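Local coordinates for protein probable acetyltransferases (Chromobacterium violaceum, PDB 3PZJ) that probably transfers an acetyl group from acetyl-coenzyme A to an acceptor, perhaps a protein N-terminus, as a member of the GNAT family of acetyltransferases, at residues Pro71-Asp74 and Glu75-Ile79; Glu139-Phe142 and Leu143-Thr147. One frame throughout, in Å; residues are numbered along the deposited sequence.

Contact 1 (Pro71-Asp74 and Glu75-Ile79); sequences PFED and EDAFI
The ring of F72 takes F78 over one face: CD1 of F78 stands 3.4 Å above the ring plane, displaced toward the rim on the side of F72 CD2 and CE2. F78 presents its own edge, with F72 CZ in its plane, so the pair is T-shaped, the centroids 5.0 Å apart and the planes at 72°. F78 CB adds an off-centre CH-pi contact to the same F72 ring. The F78 ring is placed there by a chi1 of 177°, which sets CG opposite the backbone N. Phenylalanine suits both places, since the loop and the helix meet here through wide apolar surfaces.

The helix begins at E75, right after D74, which is its N-cap: D74 OD1 accepts from A77 N at 2.9 Å, met nearly along the C-O axis, and a chi1 of 58°, with CG between the backbone N and the carbonyl carbon, lets OD1 reach that N-H. A short side chain with an acceptor at its tip is what an N-cap needs. The D74 carbonyl oxygen takes F78 N at 3.3 Å and, weakly, A77 N, while the small methyl of A77 fits close against D74 OD1.

W64 and W81 also meet the F72 ring. Helix 75-87 starts here at the surface, with F78 resting on L53 and F54 of helix 46-58 and E75 on A51 and F54.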
loop_
_atom_site.group_PDB
_atom_site.type_symbol
_atom_site.label_atom_id
_atom_site.label_comp_id
_atom_site.label_asym_id
_atom_site.label_seq_id
_atom_site.Cartn_x
_atom_site.Cartn_y
_atom_site.Cartn_z
ATOM N N PRO A 71 -21.721 -8.233 6.614
ATOM C CA PRO A 71 -22.966 -7.498 6.457
ATOM C C PRO A 71 -23.164 -6.501 7.580
ATOM O O PRO A 71 -22.408 -6.475 8.551
ATOM C CB PRO A 71 -24.026 -8.605 6.443
ATOM C CG PRO A 71 -23.366 -9.802 7.086
ATOM C CD PRO A 71 -21.909 -9.669 6.966
ATOM N N PHE A 72 -24.131 -5.630 7.386
ATOM C CA PHE A 72 -24.408 -4.537 8.314
ATOM C C PHE A 72 -25.711 -4.824 9.086
ATOM O O PHE A 72 -26.709 -5.223 8.502
ATOM C CB PHE A 72 -24.416 -3.240 7.537
ATOM C CG PHE A 72 -23.096 -2.927 6.910
ATOM C CD1 PHE A 72 -22.083 -2.305 7.648
ATOM C CD2 PHE A 72 -22.820 -3.315 5.609
ATOM C CE1 PHE A 72 -20.823 -2.012 7.046
ATOM C CE2 PHE A 72 -21.573 -3.084 5.030
ATOM C CZ PHE A 72 -20.596 -2.408 5.750
ATOM N N GLU A 73 -25.667 -4.683 10.401
ATOM C CA GLU A 73 -26.802 -5.118 11.213
ATOM C C GLU A 73 -28.025 -4.216 11.005
ATOM O O GLU A 73 -29.117 -4.614 11.367
ATOM C CB GLU A 73 -26.447 -5.147 12.710
ATOM C CG GLU A 73 -26.571 -3.795 13.401
ATOM C CD GLU A 73 -25.948 -3.767 14.806
ATOM O OE1 GLU A 73 -25.002 -2.938 15.056
ATOM O OE2 GLU A 73 -26.388 -4.594 15.648
ATOM N N ASP A 74 -27.805 -2.973 10.563
ATOM C CA ASP A 74 -28.874 -2.030 10.261
ATOM C C ASP A 74 -28.338 -0.827 9.493
ATOM O O ASP A 74 -27.160 -0.663 9.336
ATOM C CB ASP A 74 -29.604 -1.551 11.553
ATOM C CG ASP A 74 -28.664 -0.894 12.564
ATOM O OD1 ASP A 74 -27.610 -0.271 12.206
ATOM O OD2 ASP A 74 -29.015 -0.978 13.751
ATOM N N GLU A 75 -29.241 0.029 9.053
ATOM C CA GLU A 75 -28.899 1.239 8.343
ATOM C C GLU A 75 -27.851 2.115 8.996
ATOM O O GLU A 75 -26.930 2.596 8.312
ATOM C CB GLU A 75 -30.121 2.125 8.183
ATOM C CG GLU A 75 -30.223 2.690 6.868
ATOM C CD GLU A 75 -31.630 3.186 6.642
ATOM O OE1 GLU A 75 -31.948 4.222 7.233
ATOM O OE2 GLU A 75 -32.382 2.530 5.894
ATOM N N ASP A 76 -28.004 2.346 10.283
ATOM C CA ASP A 76 -27.045 3.195 10.969
ATOM C C ASP A 76 -25.649 2.612 10.914
ATOM O O ASP A 76 -24.617 3.370 10.852
ATOM C CB ASP A 76 -27.424 3.473 12.436
ATOM C CG ASP A 76 -28.664 4.383 12.567
ATOM O OD1 ASP A 76 -29.260 4.745 11.530
ATOM O OD2 ASP A 76 -29.021 4.735 13.714
ATOM N N ALA A 77 -25.553 1.294 10.991
ATOM C CA ALA A 77 -24.193 0.678 10.978
ATOM C C ALA A 77 -23.552 0.906 9.633
ATOM O O ALA A 77 -22.340 1.186 9.523
ATOM C CB ALA A 77 -24.234 -0.796 11.311
ATOM N N PHE A 78 -24.368 0.841 8.601
ATOM C CA PHE A 78 -23.882 0.988 7.238
ATOM C C PHE A 78 -23.509 2.438 6.904
ATOM O O PHE A 78 -22.486 2.701 6.291
ATOM C CB PHE A 78 -24.830 0.403 6.226
ATOM C CG PHE A 78 -24.401 0.593 4.838
ATOM C CD1 PHE A 78 -23.362 -0.134 4.327
ATOM C CD2 PHE A 78 -25.039 1.521 4.022
ATOM C CE1 PHE A 78 -22.918 0.071 3.022
ATOM C CE2 PHE A 78 -24.614 1.735 2.745
ATOM C CZ PHE A 78 -23.545 0.941 2.224
ATOM N N ILE A 79 -24.290 3.364 7.395
ATOM C CA ILE A 79 -24.008 4.766 7.222
ATOM C C ILE A 79 -22.759 5.124 7.982
ATOM O O ILE A 79 -21.903 5.847 7.478
ATOM C CB ILE A 79 -25.197 5.584 7.654
ATOM C CG1 ILE A 79 -26.274 5.444 6.574
ATOM C CG2 ILE A 79 -24.852 7.059 7.843
ATOM C CD1 ILE A 79 -27.487 6.109 6.905
#

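Contact 2 (Glu139-Phe142 and Leu143-Thr147)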
loop_
_atom_site.group_PDB
_atom_site.type_symbol
_atom_site.label_atom_id
_atom_site.label_comp_id
_atom_site.label_asym_id
_atom_site.label_seq_id
_atom_site.Cartn_x
_atom_site.Cartn_y
_atom_site.Cartn_z
ATOM N N GLU A 139 -19.337 0.063 -17.818
ATOM C CA GLU A 139 -19.137 1.476 -17.975
ATOM C C GLU A 139 -18.723 2.156 -16.682
ATOM O O GLU A 139 -17.845 3.035 -16.723
ATOM C CB GLU A 139 -20.407 2.138 -18.539
ATOM C CG GLU A 139 -20.107 3.596 -18.862
ATOM C CD GLU A 139 -21.164 4.277 -19.732
ATOM O OE1 GLU A 139 -22.293 3.761 -19.830
ATOM O OE2 GLU A 139 -20.843 5.355 -20.301
ATOM N N ALA A 140 -19.301 1.735 -15.538
ATOM C CA ALA A 140 -18.929 2.352 -14.260
ATOM C C ALA A 140 -17.390 2.230 -14.031
ATOM O O ALA A 140 -16.682 3.180 -13.696
ATOM C CB ALA A 140 -19.708 1.695 -13.129
ATOM N N VAL A 141 -16.875 1.040 -14.228
ATOM C CA VAL A 141 -15.463 0.836 -14.013
ATOM C C VAL A 141 -14.600 1.607 -15.083
ATOM O O VAL A 141 -13.610 2.291 -14.767
ATOM C CB VAL A 141 -15.124 -0.648 -13.981
ATOM C CG1 VAL A 141 -13.620 -0.792 -13.946
ATOM C CG2 VAL A 141 -15.670 -1.303 -12.737
ATOM N N PHE A 142 -14.978 1.485 -16.343
ATOM C CA PHE A 142 -14.312 2.241 -17.418
ATOM C C PHE A 142 -14.269 3.731 -17.113
ATOM O O PHE A 142 -13.226 4.343 -17.326
ATOM C CB PHE A 142 -15.113 2.045 -18.677
ATOM C CG PHE A 142 -14.646 2.847 -19.831
ATOM C CD1 PHE A 142 -13.728 2.334 -20.698
ATOM C CD2 PHE A 142 -15.248 4.074 -20.133
ATOM C CE1 PHE A 142 -13.330 3.067 -21.827
ATOM C CE2 PHE A 142 -14.859 4.793 -21.232
ATOM C CZ PHE A 142 -13.900 4.284 -22.080
ATOM N N LEU A 143 -15.340 4.305 -16.570
ATOM C CA LEU A 143 -15.342 5.763 -16.210
ATOM C C LEU A 143 -14.337 6.131 -15.083
ATOM O O LEU A 143 -13.682 7.196 -15.163
ATOM C CB LEU A 143 -16.716 6.232 -15.846
ATOM C CG LEU A 143 -17.715 6.343 -16.948
ATOM C CD1 LEU A 143 -19.180 6.545 -16.382
ATOM C CD2 LEU A 143 -17.298 7.504 -17.887
ATOM N N LEU A 144 -14.110 5.218 -14.103
ATOM C CA LEU A 144 -13.084 5.488 -13.113
ATOM C C LEU A 144 -11.725 5.317 -13.687
ATOM O O LEU A 144 -10.834 6.085 -13.318
ATOM C CB LEU A 144 -13.256 4.675 -11.845
ATOM C CG LEU A 144 -14.443 4.991 -10.933
ATOM C CD1 LEU A 144 -14.283 4.238 -9.649
ATOM C CD2 LEU A 144 -14.659 6.501 -10.649
ATOM N N LEU A 145 -11.518 4.375 -14.610
ATOM C CA LEU A 145 -10.185 4.268 -15.245
ATOM C C LEU A 145 -9.903 5.548 -16.067
ATOM O O LEU A 145 -8.844 6.212 -15.893
ATOM C CB LEU A 145 -10.141 3.008 -16.098
ATOM C CG LEU A 145 -10.060 1.706 -15.286
ATOM C CD1 LEU A 145 -10.384 0.522 -16.226
ATOM C CD2 LEU A 145 -8.643 1.584 -14.681
ATOM N N LYS A 146 -10.864 5.896 -16.937
ATOM C CA LYS A 146 -10.713 7.057 -17.800
ATOM C C LYS A 146 -10.366 8.249 -16.951
ATOM O O LYS A 146 -9.422 8.980 -17.245
ATOM C CB LYS A 146 -12.002 7.323 -18.556
ATOM C CG LYS A 146 -11.945 8.502 -19.564
ATOM C CD LYS A 146 -13.383 8.769 -20.012
ATOM C CE LYS A 146 -13.440 9.667 -21.255
ATOM N NZ LYS A 146 -14.638 9.242 -22.067
ATOM N N THR A 147 -11.120 8.416 -15.855
ATOM C CA THR A 147 -10.977 9.565 -15.022
ATOM C C THR A 147 -9.617 9.627 -14.346
ATOM O O THR A 147 -9.013 10.708 -14.228
ATOM C CB THR A 147 -12.126 9.667 -13.980
ATOM O OG1 THR A 147 -13.417 9.804 -14.642
ATOM C CG2 THR A 147 -11.905 10.856 -13.092
#
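E139 offers its carbonyl oxygen to L143 N at 2.8 Å, the donor lying beyond the oxygen and nearly in line with the C=O bond. E139 CG also touches L143 CD1 at 4.0 Å, the two side chains crossing at an angle, while the glutamate carboxylate accepts from the backbone N atoms of E37 and A38. A140 O takes a weak bond from L144 N; its methyl, small enough for a face against the sheet, touches L41 and F127. V141 O receives L145 N at 3.0 Å. With V141 CG1 anti to the backbone N (chi1 172°), the two side chains run alongside each other, CG1 4.2 Å from L145 CD1, branched apolar groups suited to burial. K146 N donates to F142 O at 2.9 Å, nearly straight at 173°, and the F142 ring, on the exposed side, meets that of W205. The next residue, L143, accepts T147 N and T147 OG1 at its O from opposite faces of its plane, so one oxygen takes two donors and the buried hydroxyl has a partner within its own helix.

Helix 135-150 connects strands 119-127 and 155-161 in a beta-alpha-beta unit. Its apolar side lies on the sheet, where L144 touches L41, L108 and I122.

In the fold
Both contacts are local, one at the start of a helix and one in the middle of another, on opposite sides of the chain's centre, with nearest atoms about 15 Å apart. Contact 1 is at the surface, its centre about 20 Å from the centre of the chain; contact 2 is buried, its centre about 10 Å from that point. They hold different elements: helix 75-87 leans on helix 46-58, helix 135-150 on strands of the central sheet. At a helix start the first N-H groups lack acceptors from a preceding turn, so a carboxylate caps one of them, and, separately, an aromatic pair packs loop on helix. Mid-helix the backbone supplies its own acceptors and branched aliphatic side chains face the sheet.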